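Side-chain contacts in GAF domain/HD domain protein (Geobacter sulfurreducens, PDB 3EEA), which is of unknown function, possibly a phosphatase, and joins the GAF domain described here to an HD domain in the full-length protein: residues L110-V115 with D145-A150; R23-L28 with G122-A127. All blocks are in the same frame, centred on the assembly; numbering follows the deposited sequence.

Contact 1. Residues L110-V115 with D145-A150; sequences LAVPMV and DLVSHA
S148 OG accepts a hydrogen bond from a water that P113 and V115 hold from the strand side. The water lies 2.9 Å from S148 OG and also donates to P113 O, at 3.1 Å, while V115 N donates to it. S148 OG in turn is hydrogen-bonded to R144 O one turn back in the helix, so the hydroxyl joins a helical carbonyl to the edge of the strand. A second water gives its protons to V115 O and S148 O, each at 2.7 Å, and no direct hydrogen bond crosses the interface.

Beneath these bridges the contact is aliphatic and centred on one methyl, V147 CG1. With chi1 at 170° the methyl trans to the main-chain N is the one turned to the strand, and it meets three residues in a row: M114 CG, nearest at 3.8 Å, then P113 O, then V112 CG1 at 4.1 Å. The side chains of V147 and M114 cross at about a right angle, and M114 touches the methyl through CG, before the thioether. The M114 side chain also packs on A151 of helix 137-158 and on I121 and V124 of the adjacent strand.

Strand 107-116 and helix 137-158 run roughly parallel here, their local axes 7.3 Å apart at an angle of 34°, as this long helix, the last in this piece of the protein, lies on one face of the GAF-domain sheet. Along the same helix H149 turns from the strand and meets H149 of the second subunit, and L11 of that subunit packs on V115 and S148. The chemistry is thus split: a valine methyl makes the dry junction, while water supplies polar partners for strand backbone atoms at its margin.

Contact 2. Residues R23-L28 with G122-A127; sequences RLLRKL and GAVFMA
L25 reaches from the helix toward the strand, and its CB already meets M126, whose CE methyl lies 4.2 Å away. CG is carried on anti to the carbonyl carbon (chi1 -68°) and divides the leucine into two branches. CD1, the branch that continues the extended chain, heads for the sheet. It comes within 4.3 Å of V124 CG1 and lies a similar distance from M126 SD. CD2 turns along the helix surface to pack against L146 of helix 137-158, and the leucine also touches I34 on strand 33-39.

M126 meets the leucine halfway. Its chain runs straight out from the strand and then bends at the thioether (chi3 67°), which brings CE back over the leucine CB. The two strand residues are two apart and therefore lie on the same face of the antiparallel sheet, the face that the GAF domain covers with its N-terminal helix and the long helix 137-158. F125, between them in sequence, points to the other face, where it meets the Y37 ring with planes at about 85° and belongs to the pocket occupied by the polyether ligand.

At the subunit interface, L24 packs on H149 of the second subunit and L28 on L28 of that subunit. M126 further touches I143 and F135.

How the contacts relate
From the N terminus, helix 14-28 supplies the first half of contact 2, and the chain passes through 93 residues, including most of those that line the ligand pocket, before strand 119-129 closes that loop. Contact 1 opens inside it, at 110-115, and closes only beyond it, at 145-150 on helix 137-158, so the two loops cross rather than nest. The strands of both contacts are antiparallel neighbours, joined by backbone pairs such as V112 O to V124 N at 2.8 Å. The helices also meet, L146 against L28. Together the contacts bind the first and last helices to adjacent central strands, and both helices reach the second subunit.

Contact 1. Residues L110-V115 with D145-A150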
loop_
_atom_site.group_PDB
_atom_site.type_symbol
_atom_site.label_atom_id
_atom_site.label_comp_id
_atom_site.label_asym_id
_atom_site.label_seq_id
_atom_site.Cartn_x
_atom_site.Cartn_y
_atom_site.Cartn_z
ATOM N N LEU A 110 2.737 14.511 12.005
ATOM C CA LEU A 110 2.147 14.651 10.722
ATOM C C LEU A 110 0.679 14.211 10.820
ATOM O O LEU A 110 0.400 13.107 11.287
ATOM C CB LEU A 110 2.894 13.815 9.713
ATOM C CG LEU A 110 2.321 13.717 8.327
ATOM C CD1 LEU A 110 2.459 15.044 7.565
ATOM C CD2 LEU A 110 3.012 12.562 7.558
ATOM N N ALA A 111 -0.221 15.074 10.378
ATOM C CA ALA A 111 -1.682 14.829 10.390
ATOM C C ALA A 111 -2.177 14.692 8.947
ATOM O O ALA A 111 -2.131 15.658 8.183
ATOM C CB ALA A 111 -2.366 15.999 11.068
ATOM N N VAL A 112 -2.638 13.510 8.575
ATOM C CA VAL A 112 -3.070 13.222 7.222
ATOM C C VAL A 112 -4.558 12.844 7.228
ATOM O O VAL A 112 -4.963 11.807 7.800
ATOM C CB VAL A 112 -2.257 12.114 6.571
ATOM C CG1 VAL A 112 -2.754 11.870 5.146
ATOM C CG2 VAL A 112 -0.758 12.481 6.563
ATOM N N PRO A 113 -5.388 13.671 6.566
ATOM C CA PRO A 113 -6.818 13.353 6.571
ATOM C C PRO A 113 -7.069 12.182 5.668
ATOM O O PRO A 113 -6.368 12.038 4.658
ATOM C CB PRO A 113 -7.495 14.593 5.985
ATOM C CG PRO A 113 -6.456 15.323 5.271
ATOM C CD PRO A 113 -5.098 14.971 5.929
ATOM N N MET A 114 -8.023 11.336 6.048
ATOM C CA MET A 114 -8.520 10.256 5.149
ATOM C C MET A 114 -9.620 10.897 4.305
ATOM O O MET A 114 -10.693 11.235 4.805
ATOM C CB MET A 114 -9.052 9.074 5.962
ATOM C CG MET A 114 -8.051 8.426 6.910
ATOM S SD MET A 114 -8.778 7.044 7.937
ATOM C CE MET A 114 -9.689 6.245 6.658
ATOM N N VAL A 115 -9.326 11.126 3.032
ATOM C CA VAL A 115 -10.218 11.834 2.148
ATOM C C VAL A 115 -10.647 10.905 0.997
ATOM O O VAL A 115 -9.809 10.196 0.362
ATOM C CB VAL A 115 -9.491 13.035 1.528
ATOM C CG1 VAL A 115 -10.386 13.745 0.528
ATOM C CG2 VAL A 115 -9.003 13.986 2.602
ATOM N N ASP A 145 -0.472 8.726 -0.289
ATOM C CA ASP A 145 -0.949 7.723 -1.253
ATOM C C ASP A 145 -1.610 6.540 -0.560
ATOM O O ASP A 145 -2.764 6.156 -0.885
ATOM C CB ASP A 145 0.211 7.248 -2.106
ATOM C CG ASP A 145 0.596 8.242 -3.198
ATOM O OD1 ASP A 145 -0.261 9.006 -3.649
ATOM O OD2 ASP A 145 1.760 8.148 -3.679
ATOM N N LEU A 146 -0.883 5.966 0.414
ATOM C CA LEU A 146 -1.337 4.722 1.087
ATOM C C LEU A 146 -2.619 4.988 1.910
ATOM O O LEU A 146 -3.582 4.244 1.848
ATOM C CB LEU A 146 -0.238 4.153 1.958
ATOM C CG LEU A 146 0.901 3.503 1.167
ATOM C CD1 LEU A 146 1.886 2.802 2.100
ATOM C CD2 LEU A 146 0.415 2.538 0.130
ATOM N N VAL A 147 -2.674 6.130 2.576
ATOM C CA VAL A 147 -3.838 6.529 3.337
ATOM C C VAL A 147 -5.006 6.755 2.399
ATOM O O VAL A 147 -6.120 6.405 2.709
ATOM C CB VAL A 147 -3.566 7.779 4.216
ATOM C CG1 VAL A 147 -4.867 8.385 4.861
ATOM C CG2 VAL A 147 -2.517 7.438 5.262
ATOM N N SER A 148 -4.763 7.329 1.221
ATOM C CA SER A 148 -5.834 7.563 0.288
ATOM C C SER A 148 -6.383 6.282 -0.249
ATOM O O SER A 148 -7.588 6.174 -0.465
ATOM C CB SER A 148 -5.418 8.474 -0.844
ATOM O OG SER A 148 -5.108 9.724 -0.271
ATOM N N HIS A 149 -5.507 5.280 -0.473
ATOM C CA HIS A 149 -5.978 3.978 -0.844
ATOM C C HIS A 149 -6.887 3.331 0.208
ATOM O O HIS A 149 -7.951 2.760 -0.128
ATOM C CB HIS A 149 -4.812 3.043 -1.139
ATOM C CG HIS A 149 -3.914 3.515 -2.217
ATOM N ND1 HIS A 149 -2.639 3.011 -2.380
ATOM C CD2 HIS A 149 -4.066 4.485 -3.147
ATOM C CE1 HIS A 149 -2.050 3.657 -3.369
ATOM N NE2 HIS A 149 -2.890 4.543 -3.860
ATOM N N ALA A 150 -6.440 3.371 1.477
ATOM C CA ALA A 150 -7.179 2.806 2.585
ATOM C C ALA A 150 -8.487 3.522 2.763
ATOM O O ALA A 150 -9.538 2.862 3.012
ATOM C CB ALA A 150 -6.327 2.842 3.941
HETATM O O HOH W 1 -6.746 10.309 2.062
HETATM O O HOH W 2 -9.140 8.230 -1.352
#

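Contact 2. Residues R23-L28 with G122-A127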
loop_
_atom_site.group_PDB
_atom_site.type_symbol
_atom_site.label_atom_id
_atom_site.label_comp_id
_atom_site.label_asym_id
_atom_site.label_seq_id
_atom_site.Cartn_x
_atom_site.Cartn_y
_atom_site.Cartn_z
ATOM N N ARG A 23 0.490 -1.208 9.734
ATOM C CA ARG A 23 1.691 -2.037 9.631
ATOM C C ARG A 23 2.570 -1.608 8.433
ATOM O O ARG A 23 3.832 -1.485 8.542
ATOM C CB ARG A 23 1.245 -3.491 9.490
ATOM C CG ARG A 23 2.277 -4.450 9.142
ATOM C CD ARG A 23 1.625 -5.817 9.154
ATOM N NE ARG A 23 2.210 -6.658 8.135
ATOM C CZ ARG A 23 3.361 -7.281 8.285
ATOM N NH1 ARG A 23 4.023 -7.161 9.436
ATOM N NH2 ARG A 23 3.844 -8.040 7.296
ATOM N N LEU A 24 1.932 -1.435 7.283
ATOM C CA LEU A 24 2.665 -1.071 6.065
ATOM C C LEU A 24 3.333 0.300 6.196
ATOM O O LEU A 24 4.503 0.448 5.817
ATOM C CB LEU A 24 1.752 -1.086 4.853
ATOM C CG LEU A 24 2.429 -0.936 3.506
ATOM C CD1 LEU A 24 3.498 -2.017 3.336
ATOM C CD2 LEU A 24 1.381 -0.953 2.400
ATOM N N LEU A 25 2.607 1.289 6.730
ATOM C CA LEU A 25 3.193 2.616 6.962
ATOM C C LEU A 25 4.421 2.487 7.864
ATOM O O LEU A 25 5.461 3.086 7.532
ATOM C CB LEU A 25 2.229 3.599 7.575
ATOM C CG LEU A 25 1.101 4.003 6.640
ATOM C CD1 LEU A 25 0.029 4.708 7.509
ATOM C CD2 LEU A 25 1.634 4.868 5.468
ATOM N N ARG A 26 4.303 1.735 8.956
ATOM C CA ARG A 26 5.463 1.607 9.874
ATOM C C ARG A 26 6.696 0.946 9.230
ATOM O O ARG A 26 7.852 1.219 9.622
ATOM C CB ARG A 26 5.074 0.930 11.178
ATOM C CG ARG A 26 4.352 1.937 12.057
ATOM C CD ARG A 26 3.933 1.434 13.422
ATOM N NE ARG A 26 5.025 1.081 14.339
ATOM C CZ ARG A 26 5.737 1.938 15.073
ATOM N NH1 ARG A 26 5.535 3.239 15.008
ATOM N NH2 ARG A 26 6.681 1.486 15.876
ATOM N N LYS A 27 6.450 0.031 8.315
ATOM C CA LYS A 27 7.510 -0.630 7.560
ATOM C C LYS A 27 8.127 0.257 6.484
ATOM O O LYS A 27 9.314 0.078 6.110
ATOM C CB LYS A 27 6.975 -1.886 6.938
ATOM C CG LYS A 27 6.703 -2.981 7.950
ATOM C CD LYS A 27 6.366 -4.219 7.194
ATOM C CE LYS A 27 5.848 -5.277 8.102
ATOM N NZ LYS A 27 5.633 -6.453 7.233
ATOM N N LEU A 28 7.357 1.208 5.967
ATOM C CA LEU A 28 7.858 2.057 4.884
ATOM C C LEU A 28 8.477 3.370 5.355
ATOM O O LEU A 28 9.277 3.955 4.643
ATOM C CB LEU A 28 6.700 2.395 3.917
ATOM C CG LEU A 28 6.262 1.196 3.083
ATOM C CD1 LEU A 28 5.045 1.531 2.260
ATOM C CD2 LEU A 28 7.478 0.673 2.239
ATOM N N GLY A 122 -11.871 10.473 8.257
ATOM C CA GLY A 122 -10.975 10.041 9.315
ATOM C C GLY A 122 -9.651 10.764 9.223
ATOM O O GLY A 122 -9.484 11.731 8.430
ATOM N N ALA A 123 -8.715 10.375 10.068
ATOM C CA ALA A 123 -7.410 11.026 10.094
ATOM C C ALA A 123 -6.343 10.018 10.562
ATOM O O ALA A 123 -6.638 9.178 11.374
ATOM C CB ALA A 123 -7.428 12.260 10.985
ATOM N N VAL A 124 -5.139 10.131 10.039
ATOM C CA VAL A 124 -3.987 9.323 10.471
ATOM C C VAL A 124 -2.946 10.291 10.993
ATOM O O VAL A 124 -2.504 11.201 10.254
ATOM C CB VAL A 124 -3.405 8.501 9.302
ATOM C CG1 VAL A 124 -2.165 7.688 9.727
ATOM C CG2 VAL A 124 -4.477 7.575 8.726
ATOM N N PHE A 125 -2.547 10.119 12.246
ATOM C CA PHE A 125 -1.460 10.904 12.813
ATOM C C PHE A 125 -0.215 10.021 12.999
ATOM O O PHE A 125 -0.310 8.865 13.456
ATOM C CB PHE A 125 -1.882 11.458 14.122
ATOM C CG PHE A 125 -3.154 12.288 14.056
ATOM C CD1 PHE A 125 -3.098 13.617 13.692
ATOM C CD2 PHE A 125 -4.402 11.709 14.290
ATOM C CE1 PHE A 125 -4.272 14.382 13.630
ATOM C CE2 PHE A 125 -5.584 12.460 14.235
ATOM C CZ PHE A 125 -5.514 13.791 13.876
ATOM N N MET A 126 0.924 10.544 12.608
ATOM C CA MET A 126 2.205 9.823 12.662
ATOM C C MET A 126 3.168 10.717 13.390
ATOM O O MET A 126 3.128 11.920 13.206
ATOM C CB MET A 126 2.700 9.523 11.267
ATOM C CG MET A 126 1.739 8.497 10.550
ATOM S SD MET A 126 2.262 8.093 8.900
ATOM C CE MET A 126 3.748 7.224 9.159
ATOM N N ALA A 127 3.987 10.120 14.261
ATOM C CA ALA A 127 4.869 10.885 15.124
ATOM C C ALA A 127 6.250 10.265 15.129
ATOM O O ALA A 127 6.387 9.046 15.074
ATOM C CB ALA A 127 4.313 10.915 16.583
#